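Local structure of phosphocarrier protein HPr (Mycoplasma capricolum, 1PCH) at residues Arg16-Phe28 with Gln74-Ile86. The protein carries phosphoryl groups as a general, non-sugar-specific component of the phosphoenolpyruvate-dependent sugar phosphotransferase system. Sequence-based numbering, arbitrary orientation.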
loop_
_atom_site.group_PDB
_atom_site.type_symbol
_atom_site.label_atom_id
_atom_site.label_comp_id
_atom_site.label_asym_id
_atom_site.label_seq_id
_atom_site.Cartn_x
_atom_site.Cartn_y
_atom_site.Cartn_z
ATOM N N ARG A 16 -0.749 11.654 3.636
ATOM C CA ARG A 16 0.433 11.323 4.470
ATOM C C ARG A 16 0.877 9.908 4.261
ATOM O O ARG A 16 2.032 9.584 3.924
ATOM C CB ARG A 16 0.079 11.621 5.917
ATOM C CG ARG A 16 1.287 11.897 6.812
ATOM C CD ARG A 16 0.860 11.953 8.274
ATOM N N PRO A 17 -0.065 8.959 4.513
ATOM C CA PRO A 17 0.294 7.562 4.301
ATOM C C PRO A 17 0.598 7.225 2.907
ATOM O O PRO A 17 1.558 6.460 2.601
ATOM C CB PRO A 17 -0.869 6.771 4.895
ATOM C CG PRO A 17 -2.027 7.737 4.759
ATOM C CD PRO A 17 -1.413 9.071 5.135
ATOM N N ALA A 18 -0.127 7.756 1.902
ATOM C CA ALA A 18 0.167 7.461 0.538
ATOM C C ALA A 18 1.599 7.918 0.187
ATOM O O ALA A 18 2.291 7.222 -0.527
ATOM C CB ALA A 18 -0.818 8.137 -0.414
ATOM N N SER A 19 1.951 9.100 0.672
ATOM C CA SER A 19 3.262 9.664 0.334
ATOM C C SER A 19 4.371 8.796 0.895
ATOM O O SER A 19 5.356 8.562 0.192
ATOM C CB SER A 19 3.383 11.094 0.825
ATOM O OG SER A 19 3.556 11.197 2.199
ATOM N N VAL A 20 4.228 8.382 2.144
ATOM C CA VAL A 20 5.163 7.531 2.836
ATOM C C VAL A 20 5.291 6.168 2.186
ATOM O O VAL A 20 6.337 5.585 1.981
ATOM C CB VAL A 20 4.868 7.391 4.336
ATOM C CG1 VAL A 20 5.882 6.471 4.972
ATOM C CG2 VAL A 20 4.890 8.766 4.985
ATOM N N LEU A 21 4.122 5.622 1.801
ATOM C CA LEU A 21 4.128 4.342 1.104
ATOM C C LEU A 21 4.772 4.443 -0.269
ATOM O O LEU A 21 5.548 3.563 -0.597
ATOM C CB LEU A 21 2.713 3.812 0.947
ATOM C CG LEU A 21 2.136 3.299 2.312
ATOM C CD1 LEU A 21 0.594 3.226 2.048
ATOM C CD2 LEU A 21 2.676 1.891 2.554
ATOM N N ALA A 22 4.443 5.467 -1.032
ATOM C CA ALA A 22 5.023 5.621 -2.381
ATOM C C ALA A 22 6.532 5.707 -2.289
ATOM O O ALA A 22 7.249 5.110 -3.087
ATOM C CB ALA A 22 4.439 6.853 -3.025
ATOM N N LYS A 23 7.008 6.433 -1.270
ATOM C CA LYS A 23 8.450 6.590 -1.071
ATOM C C LYS A 23 9.090 5.238 -0.795
ATOM O O LYS A 23 10.150 4.855 -1.264
ATOM C CB LYS A 23 8.673 7.502 0.164
ATOM C CG LYS A 23 10.127 7.399 0.672
ATOM C CD LYS A 23 10.366 8.336 1.825
ATOM C CE LYS A 23 11.810 8.381 2.283
ATOM N NZ LYS A 23 11.928 8.917 3.679
ATOM N N GLU A 24 8.451 4.526 0.136
ATOM C CA GLU A 24 8.975 3.228 0.538
ATOM C C GLU A 24 8.943 2.229 -0.575
ATOM O O GLU A 24 9.921 1.537 -0.867
ATOM C CB GLU A 24 8.257 2.693 1.776
ATOM C CG GLU A 24 8.947 1.392 2.236
ATOM C CD GLU A 24 10.134 1.745 3.134
ATOM O OE1 GLU A 24 10.287 2.953 3.456
ATOM O OE2 GLU A 24 10.811 0.804 3.552
ATOM N N ALA A 25 7.788 2.163 -1.278
ATOM C CA ALA A 25 7.720 1.232 -2.400
ATOM C C ALA A 25 8.749 1.510 -3.469
ATOM O O ALA A 25 9.255 0.596 -4.097
ATOM C CB ALA A 25 6.302 1.321 -3.000
ATOM N N SER A 26 9.066 2.803 -3.689
ATOM C CA SER A 26 9.953 3.210 -4.770
ATOM C C SER A 26 11.378 2.744 -4.652
ATOM O O SER A 26 12.180 2.833 -5.577
ATOM C CB SER A 26 9.966 4.761 -4.869
ATOM O OG SER A 26 8.683 5.145 -5.367
ATOM N N LYS A 27 11.707 2.206 -3.490
ATOM C CA LYS A 27 13.025 1.721 -3.203
ATOM C C LYS A 27 13.303 0.360 -3.790
ATOM O O LYS A 27 14.461 -0.064 -3.840
ATOM C CB LYS A 27 13.117 1.570 -1.634
ATOM C CG LYS A 27 12.711 2.883 -0.944
ATOM C CD LYS A 27 12.732 2.639 0.572
ATOM C CE LYS A 27 13.102 3.906 1.341
ATOM N NZ LYS A 27 13.347 3.501 2.818
ATOM N N PHE A 28 12.262 -0.382 -4.085
ATOM C CA PHE A 28 12.252 -1.733 -4.527
ATOM C C PHE A 28 12.195 -1.879 -6.036
ATOM O O PHE A 28 11.523 -1.178 -6.763
ATOM C CB PHE A 28 11.064 -2.494 -3.890
ATOM C CG PHE A 28 11.183 -2.456 -2.358
ATOM C CD1 PHE A 28 12.052 -3.332 -1.738
ATOM C CD2 PHE A 28 10.467 -1.569 -1.591
ATOM C CE1 PHE A 28 12.223 -3.345 -0.382
ATOM C CE2 PHE A 28 10.641 -1.570 -0.208
ATOM C CZ PHE A 28 11.504 -2.440 0.388
ATOM N N GLN A 74 7.209 -6.984 3.399
ATOM C CA GLN A 74 7.368 -6.710 4.824
ATOM C C GLN A 74 7.547 -5.228 5.095
ATOM O O GLN A 74 6.986 -4.695 6.065
ATOM C CB GLN A 74 8.492 -7.536 5.429
ATOM C CG GLN A 74 8.342 -9.021 5.298
ATOM C CD GLN A 74 7.071 -9.600 5.883
ATOM O OE1 GLN A 74 6.450 -9.006 6.753
ATOM N NE2 GLN A 74 6.749 -10.819 5.452
ATOM N N ALA A 75 8.348 -4.595 4.220
ATOM C CA ALA A 75 8.631 -3.182 4.346
ATOM C C ALA A 75 7.317 -2.391 4.247
ATOM O O ALA A 75 7.048 -1.568 5.102
ATOM C CB ALA A 75 9.647 -2.712 3.356
ATOM N N ILE A 76 6.521 -2.741 3.240
ATOM C CA ILE A 76 5.232 -2.085 3.037
ATOM C C ILE A 76 4.250 -2.368 4.183
ATOM O O ILE A 76 3.593 -1.480 4.690
ATOM C CB ILE A 76 4.635 -2.448 1.688
ATOM C CG1 ILE A 76 5.444 -1.977 0.489
ATOM C CG2 ILE A 76 3.171 -1.959 1.599
ATOM C CD1 ILE A 76 5.823 -0.529 0.510
ATOM N N LYS A 77 4.186 -3.613 4.630
ATOM C CA LYS A 77 3.299 -3.942 5.748
ATOM C C LYS A 77 3.703 -3.146 6.964
ATOM O O LYS A 77 2.918 -2.462 7.632
ATOM C CB LYS A 77 3.334 -5.460 5.963
ATOM C CG LYS A 77 2.492 -5.980 7.092
ATOM C CD LYS A 77 2.779 -7.480 7.329
ATOM C CE LYS A 77 2.558 -7.788 8.820
ATOM N NZ LYS A 77 2.726 -9.268 9.059
ATOM N N GLN A 78 5.012 -3.159 7.263
ATOM C CA GLN A 78 5.442 -2.395 8.459
ATOM C C GLN A 78 5.121 -0.931 8.343
ATOM O O GLN A 78 4.727 -0.268 9.299
ATOM C CB GLN A 78 6.953 -2.569 8.676
ATOM C CG GLN A 78 7.396 -1.824 9.959
ATOM C CD GLN A 78 6.727 -2.452 11.178
ATOM O OE1 GLN A 78 6.672 -3.683 11.264
ATOM N NE2 GLN A 78 6.148 -1.605 12.033
ATOM N N THR A 79 5.335 -0.389 7.133
ATOM C CA THR A 79 5.031 1.001 6.884
ATOM C C THR A 79 3.562 1.324 7.159
ATOM O O THR A 79 3.259 2.364 7.748
ATOM C CB THR A 79 5.404 1.450 5.458
ATOM O OG1 THR A 79 6.843 1.317 5.355
ATOM C CG2 THR A 79 5.126 2.961 5.300
ATOM N N MET A 80 2.677 0.432 6.729
ATOM C CA MET A 80 1.251 0.669 6.966
ATOM C C MET A 80 0.911 0.662 8.452
ATOM O O MET A 80 0.078 1.416 8.907
ATOM C CB MET A 80 0.399 -0.388 6.252
ATOM C CG MET A 80 0.511 -0.150 4.739
ATOM S SD MET A 80 -0.542 -1.300 3.837
ATOM C CE MET A 80 -0.370 -0.584 2.178
ATOM N N ILE A 81 1.597 -0.237 9.153
ATOM C CA ILE A 81 1.369 -0.347 10.583
ATOM C C ILE A 81 1.885 0.916 11.259
ATOM O O ILE A 81 1.228 1.527 12.088
ATOM C CB ILE A 81 2.085 -1.582 11.150
ATOM C CG1 ILE A 81 1.332 -2.865 10.827
ATOM C CG2 ILE A 81 2.302 -1.423 12.659
ATOM C CD1 ILE A 81 2.116 -4.112 10.726
ATOM N N ASP A 82 3.106 1.268 10.843
ATOM C CA ASP A 82 3.741 2.442 11.433
ATOM C C ASP A 82 2.925 3.695 11.178
ATOM O O ASP A 82 2.970 4.654 11.925
ATOM C CB ASP A 82 5.140 2.635 10.836
ATOM C CG ASP A 82 6.182 1.712 11.422
ATOM O OD1 ASP A 82 5.863 0.917 12.317
ATOM O OD2 ASP A 82 7.309 1.683 10.840
ATOM N N THR A 83 2.269 3.762 10.004
ATOM C CA THR A 83 1.543 5.020 9.739
ATOM C C THR A 83 0.125 4.891 10.317
ATOM O O THR A 83 -0.710 5.773 10.200
ATOM C CB THR A 83 1.566 5.382 8.278
ATOM O OG1 THR A 83 1.068 4.314 7.465
ATOM C CG2 THR A 83 2.942 5.765 7.779
ATOM N N ALA A 84 -0.131 3.785 10.996
ATOM C CA ALA A 84 -1.465 3.577 11.593
ATOM C C ALA A 84 -2.528 3.421 10.542
ATOM O O ALA A 84 -3.720 3.700 10.730
ATOM C CB ALA A 84 -1.778 4.710 12.575
ATOM N N LEU A 85 -2.154 2.967 9.329
ATOM C CA LEU A 85 -3.190 2.817 8.300
ATOM C C LEU A 85 -4.011 1.550 8.531
ATOM O O LEU A 85 -5.137 1.369 8.093
ATOM C CB LEU A 85 -2.479 2.690 6.945
ATOM C CG LEU A 85 -3.354 2.828 5.710
ATOM C CD1 LEU A 85 -3.985 4.219 5.619
ATOM C CD2 LEU A 85 -2.420 2.671 4.442
ATOM N N ILE A 86 -3.335 0.575 9.110
ATOM C CA ILE A 86 -3.855 -0.721 9.374
ATOM C C ILE A 86 -3.458 -1.081 10.811
ATOM O O ILE A 86 -2.631 -0.357 11.383
ATOM C CB ILE A 86 -3.387 -1.820 8.395
ATOM C CG1 ILE A 86 -1.941 -2.294 8.596
ATOM C CG2 ILE A 86 -3.607 -1.355 6.966
ATOM C CD1 ILE A 86 -1.562 -3.474 7.747
#
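Leu-21 of helix 16-25 packs against Ile-76, Thr-79 and Met-80 of helix 69-82 and against Leu-85 beyond it. Its CB carries CG anti to the carbonyl carbon (chi1 -73°), and beyond CG the two methyls part. CD2 lies 3.7 Å from Met-80 CG and 3.8 Å from Thr-79 CG2, with Ile-76 CG2 slightly farther off. CD1 meets Met-80 CE and Leu-85 CD2. Met-80, extended beyond CG, crosses Leu-21 at about a right angle; its CG meets CD2 and its CE meets both methyls.

Thr-79 uses both its branches. Its methyl CG2 packs 3.6 Å from Val-20 CG1, while OG1 faces the aliphatic part of Glu-24. Thr-79 OG1 donates to Ala-75 O, 2.9 Å away, which also accepts Thr-79 N from the opposite face of its plane. Thr-83 OG1 likewise donates to Thr-79 O, so each hydroxyl is used one turn back along the helix. Glu-24 bends at chi2 (85°); its OE1 forms a salt bridge with Lys-27 NZ, and OE2 rests 3.7 Å from Ala-75 CB. Beyond the C-terminal end of helix 16-25, Phe-28 CZ also meets Ala-75 CB, at 3.5 Å. Near the start of that helix, Pro-17, beside the active-site His-14, packs on Leu-85 just beyond the Schellman motif at Ala-84.

The helices run nearly antiparallel: the axes of 16-25 and 74-82 come within 9.9 Å at an angle of 161°. They belong to the open-faced beta-sandwich of HPr. Ile-76 and Met-80 reach Phe-3 of strand 2-6, and Met-80 also touches strand 59-65. Ala-18 turns away, onto helix 46-52.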